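PDB 3U52: phenol hydroxylase component phL from Pseudomonas stutzeri, which probably serves as the non-catalytic beta subunit of a multicomponent phenol hydroxylase, supporting the diiron-bearing alpha subunit in the six-chain enzyme complex. Local coordinates for residues A35-E40 with T145-Q151; N137-A141 with H153-G157; I220-M225 with L317-L321; Y227-D232 with M253-Y257. All coordinates share one frame; numbering follows the deposited sequence.

Contact 1 (A35-E40 with T145-Q151); sequences ASYDIE and TATTVSQ
Glu40 and Thr147 meet at the N-terminal end of helix 147-175, where the loop that follows helix 31-36 is laid against the first turn. The Thr147 hydroxyl donates to Glu40 OE2, with OG1 and OE2 2.8 Å apart. The proton arrives on the anti side of the carboxylate, 26° out of its plane. A second, weak bond runs from Thr147 N to Glu40 OE2 at 3.4 Å, so one carboxylate oxygen takes both the side chain and the backbone of the same residue. Glu40 reaches this place by a bend at chi2 (-80°), and its CG lies 3.4 Å from Thr145 O. Thr147 OG1 also hydrogen-bonds a polar side chain on the chain of another protein, which puts the helix end at a subunit interface.

Beside it, water 1 donates to Ser36 O and accepts from Thr148 N, joining the end of one helix to the start of the other. Thr148 CG2 sits over a face of the Tyr37 ring, 4.0 Å from the centroid and displaced toward the rim, a CH-pi contact. The Tyr37 hydroxyl is bonded to Ser74, and Thr148 OG1 to Val73 O, so both side chains are anchored beyond the contact. A negative charge beside the amide N-H groups of a first helical turn would be favoured by the helix dipole; acidic groups are commonly found at such helix N-termini.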
# COMPACT_ATOMS: atom_id res chain seq x y z
N ALA D 35 -0.54 -4.43 19.34
CA ALA D 35 0.42 -5.44 18.95
C ALA D 35 1.19 -5.98 20.12
O ALA D 35 1.81 -7.03 19.98
CB ALA D 35 1.41 -4.88 17.91
N SER D 36 1.17 -5.27 21.25
CA SER D 36 2.19 -5.45 22.26
C SER D 36 1.73 -5.81 23.68
O SER D 36 2.58 -6.11 24.53
CB SER D 36 3.10 -4.23 22.29
OG SER D 36 3.67 -4.01 21.00
N TYR D 37 0.42 -5.73 23.96
CA TYR D 37 -0.08 -5.83 25.32
C TYR D 37 -1.04 -6.99 25.45
O TYR D 37 -2.01 -7.05 24.72
CB TYR D 37 -0.82 -4.54 25.74
CG TYR D 37 0.13 -3.37 25.99
CD1 TYR D 37 0.48 -2.51 24.93
CD2 TYR D 37 0.70 -3.17 27.25
CE1 TYR D 37 1.35 -1.47 25.14
CE2 TYR D 37 1.58 -2.11 27.47
CZ TYR D 37 1.89 -1.28 26.41
OH TYR D 37 2.74 -0.25 26.61
N ASP D 38 -0.76 -7.91 26.39
CA ASP D 38 -1.71 -8.99 26.80
C ASP D 38 -2.09 -9.95 25.69
O ASP D 38 -3.15 -10.51 25.68
CB ASP D 38 -2.99 -8.39 27.37
CG ASP D 38 -2.71 -7.43 28.49
OD1 ASP D 38 -1.92 -7.82 29.38
OD2 ASP D 38 -3.21 -6.28 28.47
N ILE D 39 -1.19 -10.15 24.74
CA ILE D 39 -1.48 -10.96 23.60
C ILE D 39 -0.95 -12.41 23.84
O ILE D 39 -1.39 -13.36 23.20
CB ILE D 39 -0.84 -10.20 22.44
CG1 ILE D 39 -1.86 -9.91 21.37
CG2 ILE D 39 0.50 -10.68 22.05
CD1 ILE D 39 -2.42 -8.57 21.59
N GLU D 40 -0.04 -12.54 24.79
CA GLU D 40 0.59 -13.84 25.10
C GLU D 40 -0.30 -14.69 26.01
O GLU D 40 -1.23 -14.16 26.66
CB GLU D 40 1.98 -13.64 25.72
CG GLU D 40 1.95 -13.14 27.14
CD GLU D 40 1.72 -11.63 27.30
OE1 GLU D 40 1.46 -11.23 28.44
OE2 GLU D 40 1.79 -10.84 26.33
N THR D 145 8.02 -12.84 30.19
CA THR D 145 6.60 -13.15 29.99
C THR D 145 5.84 -12.06 29.17
O THR D 145 5.00 -12.37 28.34
CB THR D 145 5.86 -13.48 31.33
OG1 THR D 145 6.13 -12.43 32.27
CG2 THR D 145 6.36 -14.79 31.91
N ALA D 146 6.15 -10.79 29.39
CA ALA D 146 5.40 -9.71 28.75
C ALA D 146 5.86 -9.54 27.30
O ALA D 146 7.06 -9.55 27.01
CB ALA D 146 5.62 -8.44 29.52
N THR D 147 4.90 -9.42 26.39
CA THR D 147 5.22 -9.15 24.95
C THR D 147 6.04 -7.88 24.76
O THR D 147 6.93 -7.89 23.95
CB THR D 147 3.95 -9.13 24.06
OG1 THR D 147 3.43 -10.45 24.08
CG2 THR D 147 4.29 -8.75 22.61
N THR D 148 5.79 -6.85 25.56
CA THR D 148 6.53 -5.58 25.48
C THR D 148 8.00 -5.83 25.78
O THR D 148 8.87 -5.20 25.19
CB THR D 148 6.01 -4.49 26.47
OG1 THR D 148 5.99 -5.02 27.81
CG2 THR D 148 4.61 -3.99 26.12
N VAL D 149 8.28 -6.76 26.70
CA VAL D 149 9.68 -7.05 27.07
C VAL D 149 10.30 -8.05 26.10
O VAL D 149 11.40 -7.81 25.61
CB VAL D 149 9.74 -7.58 28.52
CG1 VAL D 149 11.17 -8.02 28.87
CG2 VAL D 149 9.19 -6.48 29.48
N SER D 150 9.63 -9.15 25.78
CA SER D 150 10.25 -10.13 24.87
C SER D 150 10.47 -9.57 23.43
O SER D 150 11.48 -9.87 22.77
CB SER D 150 9.45 -11.43 24.85
OG SER D 150 8.11 -11.14 24.39
N GLN D 151 9.56 -8.72 22.94
CA GLN D 151 9.80 -8.20 21.58
C GLN D 151 11.03 -7.29 21.57
O GLN D 151 11.76 -7.30 20.63
CB GLN D 151 8.56 -7.55 20.96
CG GLN D 151 8.27 -6.16 21.41
CD GLN D 151 7.04 -5.56 20.68
OE1 GLN D 151 6.20 -4.88 21.29
NE2 GLN D 151 6.98 -5.78 19.39
O HOH W 1 2.92 -7.02 27.17

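Contact 2 (N137-A141 with H153-G157); sequences NAKIA and HIYTG
Ile140 presses its CG2 methyl onto the imidazole of His153 where helices 126-143 and 147-175, joined by a short turn, run antiparallel as a helical hairpin. The segment axes come within 8.0 Å at 164°. The methyl stands above the middle of the ring, 3.3 Å from its centroid and 9° off the normal, a very close CH-pi contact. With CG anti to the carbonyl carbon, chi1 (-67°) turns the His153 ring so that one face meets that methyl.

Asn137 fills the edge of the same ring: ND2 lies near the ring plane, 3.2 Å from His153 CD2, and it also meets Thr156 CG2 at 3.4 Å. Farther along, Asn137 CB rests 3.7 Å from Gly157 CA; a beta carbon on that glycine would stand only 3.2 Å from Asn137 CB. The other flank is looser. There Ala141 CB and Ile154 CB are 4.1 Å apart, and both residues also pack on polar side chains of another protein's chain.

The imidazole is held at both nitrogens, ND1 by Val149 O and NE2 by Thr215 OG1, while Asn137 ND2 bonds Asn219 OD1. An alanine in place of His153 would probably leave the Ile140 methyl without its aromatic face and Thr215 and Val149 O without a polar mate. These polar groups are buried yet satisfied beyond the two segments, between which no hydrogen bond runs; they meet by van der Waals and CH-pi contact, and ND1, facing a carbonyl, probably bears a proton.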
# COMPACT_ATOMS: atom_id res chain seq x y z
N ASN D 137 20.15 -12.50 24.09
CA ASN D 137 18.86 -11.88 23.83
C ASN D 137 17.82 -12.82 23.28
O ASN D 137 16.65 -12.62 23.57
CB ASN D 137 19.05 -10.63 22.91
CG ASN D 137 19.68 -9.47 23.68
OD1 ASN D 137 20.83 -9.01 23.41
ND2 ASN D 137 18.93 -8.98 24.65
N ALA D 138 18.21 -13.83 22.48
CA ALA D 138 17.30 -14.92 22.17
C ALA D 138 16.81 -15.65 23.41
O ALA D 138 15.61 -15.98 23.52
CB ALA D 138 17.90 -15.94 21.18
N LYS D 139 17.73 -15.96 24.31
CA LYS D 139 17.34 -16.52 25.64
C LYS D 139 16.29 -15.65 26.38
O LYS D 139 15.25 -16.16 26.81
CB LYS D 139 18.59 -16.83 26.49
CG LYS D 139 18.39 -17.65 27.81
CD LYS D 139 18.44 -16.69 28.99
CE LYS D 139 18.82 -17.32 30.38
NZ LYS D 139 18.00 -18.47 30.73
N ILE D 140 16.53 -14.34 26.49
CA ILE D 140 15.58 -13.47 27.20
C ILE D 140 14.25 -13.47 26.46
O ILE D 140 13.19 -13.59 27.09
CB ILE D 140 16.17 -12.02 27.42
CG1 ILE D 140 17.45 -12.09 28.22
CG2 ILE D 140 15.19 -11.04 28.05
CD1 ILE D 140 18.46 -11.00 27.83
N ALA D 141 14.28 -13.38 25.13
CA ALA D 141 13.03 -13.26 24.39
C ALA D 141 12.14 -14.52 24.65
O ALA D 141 10.88 -14.46 24.66
CB ALA D 141 13.27 -12.99 22.90
N HIS D 153 13.70 -7.60 23.22
CA HIS D 153 14.86 -8.50 23.17
C HIS D 153 15.08 -9.29 21.85
O HIS D 153 16.23 -9.45 21.44
CB HIS D 153 14.86 -9.42 24.41
CG HIS D 153 15.10 -8.66 25.66
ND1 HIS D 153 14.08 -8.09 26.38
CD2 HIS D 153 16.25 -8.35 26.30
CE1 HIS D 153 14.59 -7.46 27.43
NE2 HIS D 153 15.90 -7.61 27.41
N ILE D 154 14.03 -9.74 21.17
CA ILE D 154 14.26 -10.35 19.88
C ILE D 154 14.77 -9.29 18.86
O ILE D 154 15.67 -9.59 18.08
CB ILE D 154 13.05 -11.15 19.29
CG1 ILE D 154 13.49 -11.96 18.07
CG2 ILE D 154 11.92 -10.22 18.83
CD1 ILE D 154 13.78 -13.41 18.29
N TYR D 155 14.21 -8.08 18.88
CA TYR D 155 14.69 -7.01 17.97
C TYR D 155 16.18 -6.72 18.21
O TYR D 155 16.99 -6.68 17.28
CB TYR D 155 13.87 -5.72 18.19
CG TYR D 155 12.39 -5.86 17.83
CD1 TYR D 155 11.44 -5.04 18.41
CD2 TYR D 155 11.96 -6.82 16.88
CE1 TYR D 155 10.07 -5.18 18.09
CE2 TYR D 155 10.60 -6.96 16.56
CZ TYR D 155 9.69 -6.12 17.17
OH TYR D 155 8.36 -6.25 16.94
N THR D 156 16.56 -6.58 19.47
CA THR D 156 17.96 -6.29 19.79
C THR D 156 18.90 -7.48 19.44
O THR D 156 20.01 -7.26 18.93
CB THR D 156 18.12 -5.66 21.22
OG1 THR D 156 19.29 -4.79 21.24
CG2 THR D 156 18.29 -6.70 22.25
N GLY D 157 18.46 -8.71 19.67
CA GLY D 157 19.27 -9.89 19.31
C GLY D 157 19.48 -10.01 17.81
O GLY D 157 20.56 -10.38 17.34

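Contact 3 (I220-M225 with L317-L321); sequences ILIDGM and LSARL
Leu317 is a knob in a hole: its side chain drops among Ile220, Leu221, Gly224 and Met225, packing helix 307-322 across helix 211-240. The segment axes cross at 134° and are 10.7 Å apart at their closest. With CG anti to the backbone N (chi1 179°), Leu317 extends straight into the hole and parts its two methyls. CD2 touches Met225 CE at 3.7 Å and Leu221 CD2 at 4.0 Å, whereas CD1 turns to Ile220, 3.9 Å from its backbone O. An alanine here would probably leave the hole poorly filled, taking the methyl partner from Met225 and Leu221 and opening a gap between the helices.

Ile220, in a wider pi-type turn, spreads over several partners. Its CG2 methyl meets Leu317 CD1 and Leu321 CD2, and lies over a face of the Arg320 guanidinium. Its CD1 approaches Arg320 NH2 at 3.8 Å.

Arg320 runs fully extended from CG to NE, which carries its head out to Ile220 and Gly224. NE is bonded to Asn265 OD1 on helix 251-274, fixing the turn of the guanidinium. The aliphatic reach of the arginine thus ends in polar company while Ile220 covers its flat side. Gly224 is near this head, its CA 3.9 Å from Arg320 NH1. A beta carbon there would fall 2.3 Å from Ile220 O, a clash within its own helix. Water 2, in the guanidinium plane, accepts from Arg320 NH1 and donates to Gly224 O, 2.9 Å away.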
# COMPACT_ATOMS: atom_id res chain seq x y z
N ILE D 220 23.11 -3.57 29.46
CA ILE D 220 23.49 -2.35 30.17
C ILE D 220 25.01 -2.34 30.47
O ILE D 220 25.74 -1.46 29.99
CB ILE D 220 22.72 -2.13 31.56
CG1 ILE D 220 21.19 -2.33 31.46
CG2 ILE D 220 23.08 -0.76 32.19
CD1 ILE D 220 20.54 -1.57 30.34
N LEU D 221 25.48 -3.31 31.24
CA LEU D 221 26.88 -3.28 31.72
C LEU D 221 27.94 -3.52 30.62
O LEU D 221 28.83 -2.70 30.45
CB LEU D 221 27.10 -4.22 32.91
CG LEU D 221 26.21 -4.02 34.16
CD1 LEU D 221 26.57 -5.13 35.19
CD2 LEU D 221 26.23 -2.60 34.79
N ILE D 222 27.86 -4.60 29.87
CA ILE D 222 28.85 -4.83 28.82
C ILE D 222 28.73 -3.78 27.68
O ILE D 222 29.67 -3.07 27.36
CB ILE D 222 28.76 -6.27 28.27
CG1 ILE D 222 29.25 -7.28 29.36
CG2 ILE D 222 29.63 -6.42 27.05
CD1 ILE D 222 28.78 -8.69 29.11
N ASP D 223 27.53 -3.67 27.11
CA ASP D 223 27.29 -2.74 26.00
C ASP D 223 27.52 -1.29 26.40
O ASP D 223 28.01 -0.51 25.60
CB ASP D 223 25.85 -2.92 25.46
CG ASP D 223 25.64 -4.28 24.76
OD1 ASP D 223 26.58 -5.12 24.65
OD2 ASP D 223 24.48 -4.55 24.33
N GLY D 224 27.15 -0.93 27.63
CA GLY D 224 27.24 0.45 28.07
C GLY D 224 28.64 0.95 28.34
O GLY D 224 28.85 2.16 28.57
N MET D 225 29.61 0.05 28.33
CA MET D 225 31.02 0.42 28.42
C MET D 225 31.67 0.13 27.09
O MET D 225 32.44 0.95 26.59
CB MET D 225 31.71 -0.39 29.53
CG MET D 225 31.80 0.33 30.88
SD MET D 225 32.80 -0.62 32.06
CE MET D 225 31.60 -1.85 32.59
N LEU D 317 29.05 5.19 32.20
CA LEU D 317 28.12 4.17 32.73
C LEU D 317 27.69 4.44 34.19
O LEU D 317 26.53 4.26 34.56
CB LEU D 317 28.70 2.76 32.61
CG LEU D 317 27.83 1.61 33.15
CD1 LEU D 317 26.53 1.55 32.34
CD2 LEU D 317 28.57 0.25 33.14
N SER D 318 28.64 4.86 35.03
CA SER D 318 28.35 5.21 36.42
C SER D 318 27.30 6.31 36.57
O SER D 318 26.37 6.19 37.39
CB SER D 318 29.63 5.62 37.15
OG SER D 318 29.41 5.55 38.54
N ALA D 319 27.48 7.38 35.78
CA ALA D 319 26.56 8.53 35.74
C ALA D 319 25.20 8.07 35.32
O ALA D 319 24.19 8.48 35.90
CB ALA D 319 27.06 9.59 34.76
N ARG D 320 25.18 7.19 34.31
CA ARG D 320 23.93 6.59 33.83
C ARG D 320 23.24 5.78 34.94
O ARG D 320 22.07 5.98 35.17
CB ARG D 320 24.22 5.77 32.56
CG ARG D 320 23.07 4.97 31.93
CD ARG D 320 23.55 4.25 30.65
NE ARG D 320 22.50 3.38 30.11
CZ ARG D 320 22.69 2.46 29.17
NH1 ARG D 320 23.89 2.27 28.65
NH2 ARG D 320 21.65 1.73 28.76
N LEU D 321 23.96 4.91 35.66
CA LEU D 321 23.37 4.10 36.72
C LEU D 321 22.81 4.93 37.89
O LEU D 321 21.82 4.53 38.50
CB LEU D 321 24.36 3.04 37.23
CG LEU D 321 24.68 1.88 36.27
CD1 LEU D 321 25.84 0.97 36.75
CD2 LEU D 321 23.44 1.05 35.92
O HOH W 2 26.67 3.92 29.32

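Contact 4 (Y227-D232 with M253-Y257); sequences YPLVYD and MRDWY. With XE (xenon), chain B.
Tyr257 carries Tyr227 CB over one face of its ring, while a xenon atom and Pro228 CD approach it obliquely. Tyr227 CB stands 3.7 Å from the Tyr257 centroid, a CH-pi contact. The two tyrosine rings are nearly parallel, 6° apart, but slid so far that they barely overlap. Over one face of Tyr227 lies Trp256 CZ3, 3.6 Å from Tyr227 CZ and toward the rim; these planes are inclined at 47°, neither stacked nor edge-to-face. The Tyr231 ring is sandwiched, with Val230 CG1 over the centre of one face and Met253 CB over the other, 3.8 Å from the centroid. Bends at chi2 and chi3 carry the Met253 sulfur obliquely past that ring, a Met-aromatic contact.

Between the two segments there is one hydrogen bond. Arg254 NH1 donates to Tyr231 O at 2.9 Å, in the carbonyl plane and on a lone pair, the oxygen near the plane of the guanidinium. Arg254 is also salt-bridged to Glu251, and Arg105 of the second subunit brings a like charge near. Tyr227 OH and Trp256 NE1 are bonded to Glu130 and Asp159, so two members of the aromatic cluster are tied at their polar atoms.

Xenon sits between helices 211-240 and 251-274, 3.6 Å from Tyr257 CD2, 3.6 Å from Tyr227 O and 3.6 Å from Asp232 OD1. A noble gas forms no hydrogen bond, so it is probably held by dispersion and by polarisation from ring, carbonyl and carboxylate; the site is consistent with a pocket able to take up small, weakly polar molecules.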
# COMPACT_ATOMS: atom_id res chain seq x y z
N TYR D 227 30.46 -0.19 23.80
CA TYR D 227 30.10 0.64 22.66
C TYR D 227 30.78 2.02 22.71
O TYR D 227 31.37 2.41 21.73
CB TYR D 227 28.57 0.70 22.48
CG TYR D 227 28.13 -0.43 21.60
CD1 TYR D 227 28.03 -1.71 22.11
CD2 TYR D 227 27.91 -0.23 20.22
CE1 TYR D 227 27.66 -2.77 21.30
CE2 TYR D 227 27.55 -1.28 19.39
CZ TYR D 227 27.44 -2.54 19.94
OH TYR D 227 27.07 -3.57 19.13
N PRO D 228 30.68 2.75 23.85
CA PRO D 228 31.47 4.01 23.90
C PRO D 228 32.98 3.80 23.70
O PRO D 228 33.58 4.53 22.93
CB PRO D 228 31.16 4.59 25.29
CG PRO D 228 29.72 3.98 25.62
CD PRO D 228 29.88 2.56 25.09
N LEU D 229 33.56 2.79 24.36
CA LEU D 229 35.00 2.57 24.22
C LEU D 229 35.39 2.34 22.78
O LEU D 229 36.32 2.95 22.27
CB LEU D 229 35.48 1.38 25.08
CG LEU D 229 36.98 1.01 24.98
CD1 LEU D 229 37.87 2.13 25.48
CD2 LEU D 229 37.22 -0.27 25.76
N VAL D 230 34.66 1.44 22.13
CA VAL D 230 35.01 1.02 20.77
C VAL D 230 34.59 2.03 19.66
O VAL D 230 35.41 2.43 18.81
CB VAL D 230 34.48 -0.39 20.46
CG1 VAL D 230 34.85 -0.79 19.01
CG2 VAL D 230 35.09 -1.40 21.43
N TYR D 231 33.32 2.43 19.65
CA TYR D 231 32.81 3.21 18.51
C TYR D 231 32.87 4.70 18.71
O TYR D 231 32.56 5.45 17.77
CB TYR D 231 31.39 2.74 18.10
CG TYR D 231 31.37 1.27 17.76
CD1 TYR D 231 30.90 0.33 18.66
CD2 TYR D 231 31.90 0.81 16.57
CE1 TYR D 231 30.91 -1.05 18.35
CE2 TYR D 231 31.91 -0.54 16.26
CZ TYR D 231 31.42 -1.45 17.14
OH TYR D 231 31.46 -2.79 16.79
N ASP D 232 33.26 5.13 19.91
CA ASP D 232 33.59 6.52 20.15
C ASP D 232 35.08 6.71 20.37
O ASP D 232 35.74 7.38 19.58
CB ASP D 232 32.86 7.05 21.36
CG ASP D 232 31.45 7.52 21.03
OD1 ASP D 232 31.07 7.55 19.83
OD2 ASP D 232 30.71 7.85 22.00
N MET D 253 26.59 1.24 13.88
CA MET D 253 26.73 0.85 15.29
C MET D 253 26.54 2.05 16.21
O MET D 253 25.95 1.92 17.29
CB MET D 253 28.11 0.23 15.55
CG MET D 253 28.37 -1.15 14.97
SD MET D 253 28.45 -1.25 13.18
CE MET D 253 29.88 -2.35 13.04
N ARG D 254 27.05 3.23 15.82
CA ARG D 254 26.80 4.43 16.65
C ARG D 254 25.33 4.87 16.68
O ARG D 254 24.80 5.21 17.77
CB ARG D 254 27.72 5.61 16.28
CG ARG D 254 29.17 5.44 16.74
CD ARG D 254 30.06 6.65 16.31
NE ARG D 254 30.22 6.66 14.85
CZ ARG D 254 31.13 5.94 14.21
NH1 ARG D 254 31.97 5.20 14.91
NH2 ARG D 254 31.20 5.96 12.86
N ASP D 255 24.68 4.88 15.51
CA ASP D 255 23.26 5.17 15.45
C ASP D 255 22.43 4.14 16.24
O ASP D 255 21.51 4.50 16.98
CB ASP D 255 22.79 5.19 13.96
CG ASP D 255 23.21 6.50 13.21
OD1 ASP D 255 23.66 7.46 13.90
OD2 ASP D 255 23.13 6.55 11.94
N TRP D 256 22.74 2.85 16.05
CA TRP D 256 22.07 1.76 16.78
C TRP D 256 22.16 1.96 18.30
O TRP D 256 21.16 1.90 19.04
CB TRP D 256 22.64 0.37 16.38
CG TRP D 256 22.07 -0.73 17.23
CD1 TRP D 256 20.87 -1.36 17.03
CD2 TRP D 256 22.60 -1.25 18.47
NE1 TRP D 256 20.64 -2.27 18.04
CE2 TRP D 256 21.68 -2.24 18.93
CE3 TRP D 256 23.78 -1.03 19.21
CZ2 TRP D 256 21.90 -2.98 20.11
CZ3 TRP D 256 23.98 -1.75 20.40
CH2 TRP D 256 23.03 -2.71 20.84
N TYR D 257 23.37 2.23 18.77
CA TYR D 257 23.64 2.39 20.18
C TYR D 257 22.87 3.52 20.78
O TYR D 257 22.25 3.33 21.82
CB TYR D 257 25.12 2.60 20.46
CG TYR D 257 25.41 2.70 21.93
CD1 TYR D 257 25.21 1.61 22.76
CD2 TYR D 257 25.85 3.91 22.49
CE1 TYR D 257 25.47 1.69 24.10
CE2 TYR D 257 26.11 4.01 23.85
CZ TYR D 257 25.92 2.88 24.64
OH TYR D 257 26.14 2.91 25.98
XE XE B . 28.86 4.82 20.78

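How the contacts relate
All four contacts are largely buried, but their depth differs: contact 2 is centred about 9 Å from the centre of the chain, contacts 3 and 4 about 11 to 12 Å, and contact 1 about 18 Å. Contacts 1 and 2 share helix 147-175 and touch where Ser150 CB packs on Ala141 O. Contacts 3 and 4 share helix 211-240 and meet at the Tyr257 hydroxyl, which lies against Gly224 and Arg320. Thr156 against Trp256 ties contact 2 to contact 4. The chemistry shifts accordingly: carboxylate and water at the peripheral helix end, methyl on imidazole in the hairpin, leucine packing in contact 3, and aromatic rings round xenon in contact 4.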